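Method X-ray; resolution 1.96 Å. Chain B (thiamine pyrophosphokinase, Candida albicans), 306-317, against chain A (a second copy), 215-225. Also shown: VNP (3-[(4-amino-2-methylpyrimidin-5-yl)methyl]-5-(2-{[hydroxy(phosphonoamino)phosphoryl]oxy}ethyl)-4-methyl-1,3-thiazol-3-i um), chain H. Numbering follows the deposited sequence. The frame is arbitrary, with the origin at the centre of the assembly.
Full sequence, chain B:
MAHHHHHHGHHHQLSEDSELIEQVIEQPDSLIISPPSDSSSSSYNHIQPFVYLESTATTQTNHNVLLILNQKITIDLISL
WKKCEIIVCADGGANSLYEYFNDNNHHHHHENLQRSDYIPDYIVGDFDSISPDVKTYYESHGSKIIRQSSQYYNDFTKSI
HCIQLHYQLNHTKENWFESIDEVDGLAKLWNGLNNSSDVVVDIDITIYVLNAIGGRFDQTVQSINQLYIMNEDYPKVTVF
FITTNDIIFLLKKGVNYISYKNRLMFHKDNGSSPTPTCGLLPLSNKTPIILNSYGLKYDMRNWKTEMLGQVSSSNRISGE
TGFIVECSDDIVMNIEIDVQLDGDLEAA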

# COMPACT_ATOMS: atom_id res chain seq x y z
N GLU B 306 8.28 -13.31 4.88
CA GLU B 306 8.31 -12.21 5.84
C GLU B 306 8.89 -10.98 5.17
O GLU B 306 9.61 -11.09 4.18
CB GLU B 306 9.18 -12.58 7.05
CG GLU B 306 10.68 -12.60 6.77
CD GLU B 306 11.49 -13.08 7.98
OE1 GLU B 306 11.20 -12.63 9.11
OE2 GLU B 306 12.41 -13.89 7.80
N MET B 307 8.57 -9.80 5.69
CA MET B 307 9.11 -8.57 5.15
C MET B 307 10.59 -8.63 5.50
O MET B 307 10.95 -9.19 6.54
CB MET B 307 8.44 -7.35 5.78
CG MET B 307 6.98 -7.18 5.36
SD MET B 307 6.76 -7.10 3.56
CE MET B 307 7.12 -5.37 3.23
N LEU B 308 11.43 -8.07 4.64
CA LEU B 308 12.88 -8.11 4.80
C LEU B 308 13.36 -9.50 4.43
O LEU B 308 14.48 -9.90 4.74
CB LEU B 308 13.33 -7.78 6.23
CG LEU B 308 13.63 -6.30 6.42
CD1 LEU B 308 12.31 -5.58 6.59
CD2 LEU B 308 14.53 -6.06 7.63
N GLY B 309 12.49 -10.25 3.76
CA GLY B 309 12.81 -11.59 3.33
C GLY B 309 12.11 -11.86 2.02
O GLY B 309 11.96 -10.95 1.20
N GLN B 310 11.68 -13.10 1.80
CA GLN B 310 10.98 -13.42 0.57
C GLN B 310 9.48 -13.19 0.70
O GLN B 310 8.87 -13.52 1.72
CB GLN B 310 11.27 -14.87 0.14
CG GLN B 310 11.39 -15.87 1.27
CD GLN B 310 11.81 -17.25 0.79
OE1 GLN B 310 12.66 -17.38 -0.09
NE2 GLN B 310 11.23 -18.29 1.37
N VAL B 311 8.91 -12.59 -0.34
CA VAL B 311 7.49 -12.30 -0.39
C VAL B 311 6.98 -12.74 -1.76
O VAL B 311 7.56 -12.39 -2.78
CB VAL B 311 7.20 -10.79 -0.23
CG1 VAL B 311 5.73 -10.49 -0.52
CG2 VAL B 311 7.54 -10.34 1.19
N SER B 312 5.91 -13.52 -1.77
CA SER B 312 5.36 -13.98 -3.03
C SER B 312 4.50 -12.90 -3.66
O SER B 312 3.41 -12.60 -3.18
CB SER B 312 4.53 -15.25 -2.82
OG SER B 312 3.93 -15.68 -4.03
N SER B 313 5.01 -12.30 -4.73
CA SER B 313 4.26 -11.28 -5.47
C SER B 313 4.32 -11.70 -6.93
O SER B 313 5.22 -12.43 -7.34
CB SER B 313 4.84 -9.88 -5.26
OG SER B 313 6.21 -9.82 -5.60
N SER B 314 3.37 -11.22 -7.72
CA SER B 314 3.29 -11.61 -9.12
C SER B 314 3.07 -13.12 -9.23
O SER B 314 3.52 -13.77 -10.18
CB SER B 314 4.53 -11.18 -9.89
OG SER B 314 4.56 -9.77 -10.01
N ASN B 315 2.41 -13.70 -8.23
CA ASN B 315 2.10 -15.12 -8.29
C ASN B 315 0.84 -15.12 -9.16
O ASN B 315 0.32 -14.05 -9.45
CB ASN B 315 1.78 -15.69 -6.91
CG ASN B 315 1.99 -17.19 -6.83
OD1 ASN B 315 1.79 -17.90 -7.82
ND2 ASN B 315 2.40 -17.68 -5.67
N ARG B 316 0.36 -16.29 -9.57
CA ARG B 316 -0.85 -16.35 -10.39
C ARG B 316 -1.72 -17.49 -9.88
O ARG B 316 -1.26 -18.37 -9.15
CB ARG B 316 -0.53 -16.61 -11.88
CG ARG B 316 0.76 -16.00 -12.41
CD ARG B 316 0.72 -14.49 -12.59
NE ARG B 316 1.97 -14.03 -13.19
CZ ARG B 316 2.37 -12.76 -13.27
NH1 ARG B 316 1.61 -11.79 -12.78
NH2 ARG B 316 3.53 -12.47 -13.83
N ILE B 317 -2.98 -17.50 -10.30
CA ILE B 317 -3.93 -18.53 -9.89
C ILE B 317 -4.15 -19.54 -11.00
O ILE B 317 -4.66 -19.20 -12.07
CB ILE B 317 -5.28 -17.89 -9.51
CG1 ILE B 317 -5.08 -16.89 -8.37
CG2 ILE B 317 -6.27 -18.97 -9.12
CD1 ILE B 317 -6.31 -16.10 -8.01
O2G VNP H . 4.39 -10.08 -14.39
PG VNP H . 3.89 -8.80 -13.55
O3G VNP H . 2.81 -9.18 -12.61
O1G VNP H . 3.39 -7.73 -14.65
N3B VNP H . 5.17 -8.15 -12.80
PB VNP H . 6.58 -8.36 -13.58
O2B VNP H . 7.63 -7.59 -12.88
O1B VNP H . 6.35 -8.05 -15.01
O1 VNP H . 6.88 -9.93 -13.45
C7 VNP H . 7.07 -10.62 -12.21
C12 VNP H . 7.98 -11.81 -12.50
C11 VNP H . 8.26 -12.77 -11.35
C10 VNP H . 7.18 -13.80 -11.04
CM4 VNP H . 6.25 -14.38 -12.12
S1 VNP H . 8.52 -12.06 -9.68
C9 VNP H . 7.85 -13.47 -8.89
N5 VNP H . 7.09 -14.15 -9.75
C7A VNP H . 6.13 -15.18 -9.32
C5A VNP H . 6.51 -15.87 -8.01
C6A VNP H . 5.65 -15.68 -6.94
N1A VNP H . 5.83 -16.33 -5.80
C2A VNP H . 6.86 -17.17 -5.64
CM2 VNP H . 7.02 -17.93 -4.32
N3A VNP H . 7.72 -17.38 -6.65
C4A VNP H . 7.58 -16.74 -7.82
N4A VNP H . 8.47 -16.96 -8.79
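Chain A 215-225: GRFDQTVQSIN

How does the stretch of chain A run across chain B? After Gly215(A) the chain passes through Arg216(A), the N-cap, and enters a helix at Phe217(A) that continues past Asn225(A). The chain B stretch begins with a type II turn from Glu306(B) to Gly309(B), then extends through a weakly bonded strand near Ser312(B) and Ser313(B) before turning a corner at Ser314(B). The two run in opposite senses: the CA of Met307(B) lies 5.5 Å from the CA of Asn225(A), while the CA of Ser313(B) lies 5.3 Å from the CA of Asp218(A). Together they bury 515 Å².

Why does Asn225(A) cover more surface than any other residue here? Its CA-to-CB bond points sideways, but its amide reaches into the chain B turn and serves both polarities of the backbone there. Leu308(B) N donates to Asn225(A) OD1 at 2.6 Å, and Asn225(A) ND2 donates to Gly309(B) O at 3.0 Å with a nearly straight angle of 169°. One side chain thus clasps two successive residues of the turn. Val311(B) packs close by, its CG2 3.7 Å from Asn225(A) ND2.

What does Met307(B), the next largest contributor, rest against? Its CA-to-CB bond points sideways, but its side chain, m at all three chi angles, brings its end up to the helix. Met307(B) SD is 3.9 Å from Val221(A) CG1, and Met307(B) CE is 3.9 Å from Ile224(A) CG2 and 3.8 Å from Asn225(A) CB. The two apolar contacts fall on Val221(A) and Ile224(A), three residues and so about one turn of helix apart, while Val311(B) CG1 approaches Val221(A) CG1 more loosely, at 4.5 Å.

How is the other end of the contact held, around Ser313(B)? The CA-to-CB bond of Ser313(B) points toward the helix, and Ser313(B) CB lies 3.5 Å from Asp218(A) OD2. Ser314(B) N donates a hydrogen bond to Asp218(A) OD2 at 2.8 Å. Arg216(A) braces the carboxylate within chain A through a salt bridge, with NE 2.6 Å from Asp218(A) OD1 and NH2 2.8 Å from Asp218(A) OD2.

What brings two arginines together beside the corner? Arg216(A) NH1 and Arg316(B) NH1 are 4.4 Å apart, like charges that share an anionic partner. Arg216(A) NH1 donates to VNP O3G at 2.7 Å and Arg316(B) NH1 donates to the same oxygen at 2.9 Å, so the ligand's terminal phosphate bridges the two chains. Arg316(B) NH2 adds a bond to VNP O2G at 2.6 Å.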

# COMPACT_ATOMS: atom_id res chain seq x y z
N GLY A 215 -0.62 0.94 -7.08
CA GLY A 215 -1.20 0.09 -8.11
C GLY A 215 -1.58 -1.25 -7.50
O GLY A 215 -2.16 -1.30 -6.42
N ARG A 216 -1.26 -2.34 -8.20
CA ARG A 216 -1.56 -3.67 -7.69
C ARG A 216 -0.88 -3.76 -6.32
O ARG A 216 0.31 -3.47 -6.18
CB ARG A 216 -1.01 -4.72 -8.65
CG ARG A 216 -1.82 -6.00 -8.72
CD ARG A 216 -1.22 -6.92 -9.75
NE ARG A 216 0.10 -7.38 -9.33
CZ ARG A 216 1.07 -7.73 -10.17
NH1 ARG A 216 0.88 -7.67 -11.48
NH2 ARG A 216 2.23 -8.16 -9.69
N PHE A 217 -1.64 -4.16 -5.31
CA PHE A 217 -1.13 -4.23 -3.94
C PHE A 217 0.11 -5.07 -3.69
O PHE A 217 0.97 -4.68 -2.89
CB PHE A 217 -2.25 -4.66 -2.99
CG PHE A 217 -1.98 -4.31 -1.57
CD1 PHE A 217 -1.78 -2.98 -1.20
CD2 PHE A 217 -1.91 -5.29 -0.59
CE1 PHE A 217 -1.50 -2.64 0.12
CE2 PHE A 217 -1.64 -4.96 0.74
CZ PHE A 217 -1.43 -3.63 1.09
N ASP A 218 0.23 -6.23 -4.35
CA ASP A 218 1.41 -7.06 -4.12
C ASP A 218 2.67 -6.34 -4.61
O ASP A 218 3.76 -6.57 -4.08
CB ASP A 218 1.26 -8.43 -4.78
CG ASP A 218 1.13 -8.35 -6.30
OD1 ASP A 218 0.20 -7.68 -6.78
OD2 ASP A 218 1.95 -8.97 -7.00
N GLN A 219 2.51 -5.48 -5.61
CA GLN A 219 3.62 -4.70 -6.16
C GLN A 219 4.02 -3.65 -5.13
O GLN A 219 5.20 -3.38 -4.91
CB GLN A 219 3.18 -4.02 -7.46
CG GLN A 219 4.11 -2.90 -7.91
CD GLN A 219 3.51 -2.05 -9.02
OE1 GLN A 219 4.12 -1.08 -9.47
NE2 GLN A 219 2.31 -2.41 -9.46
N THR A 220 3.02 -3.04 -4.50
CA THR A 220 3.26 -2.03 -3.49
C THR A 220 4.04 -2.66 -2.34
O THR A 220 5.04 -2.12 -1.89
CB THR A 220 1.93 -1.47 -2.95
OG1 THR A 220 1.30 -0.71 -3.99
CG2 THR A 220 2.17 -0.58 -1.73
N VAL A 221 3.58 -3.82 -1.89
CA VAL A 221 4.23 -4.50 -0.79
C VAL A 221 5.65 -4.94 -1.16
O VAL A 221 6.58 -4.77 -0.36
CB VAL A 221 3.39 -5.70 -0.30
CG1 VAL A 221 4.17 -6.50 0.74
CG2 VAL A 221 2.09 -5.19 0.31
N GLN A 222 5.82 -5.48 -2.36
CA GLN A 222 7.15 -5.91 -2.77
C GLN A 222 8.10 -4.71 -2.79
O GLN A 222 9.26 -4.82 -2.40
CB GLN A 222 7.10 -6.57 -4.15
CG GLN A 222 8.40 -7.28 -4.51
CD GLN A 222 8.73 -8.40 -3.52
OE1 GLN A 222 8.14 -9.48 -3.57
NE2 GLN A 222 9.66 -8.13 -2.63
N SER A 223 7.61 -3.56 -3.25
CA SER A 223 8.45 -2.36 -3.30
C SER A 223 8.93 -1.98 -1.91
O SER A 223 10.09 -1.65 -1.70
CB SER A 223 7.68 -1.20 -3.93
OG SER A 223 7.38 -1.46 -5.29
N ILE A 224 8.02 -2.02 -0.95
CA ILE A 224 8.36 -1.69 0.43
C ILE A 224 9.36 -2.73 0.93
O ILE A 224 10.35 -2.39 1.57
CB ILE A 224 7.10 -1.67 1.33
CG1 ILE A 224 6.18 -0.52 0.90
CG2 ILE A 224 7.49 -1.54 2.81
CD1 ILE A 224 6.81 0.87 0.98
N ASN A 225 9.10 -4.00 0.62
CA ASN A 225 10.00 -5.06 1.05
C ASN A 225 11.42 -4.75 0.56
O ASN A 225 12.38 -4.82 1.32
CB ASN A 225 9.52 -6.41 0.50
CG ASN A 225 10.37 -7.57 0.99
OD1 ASN A 225 10.80 -7.60 2.14
ND2 ASN A 225 10.60 -8.55 0.12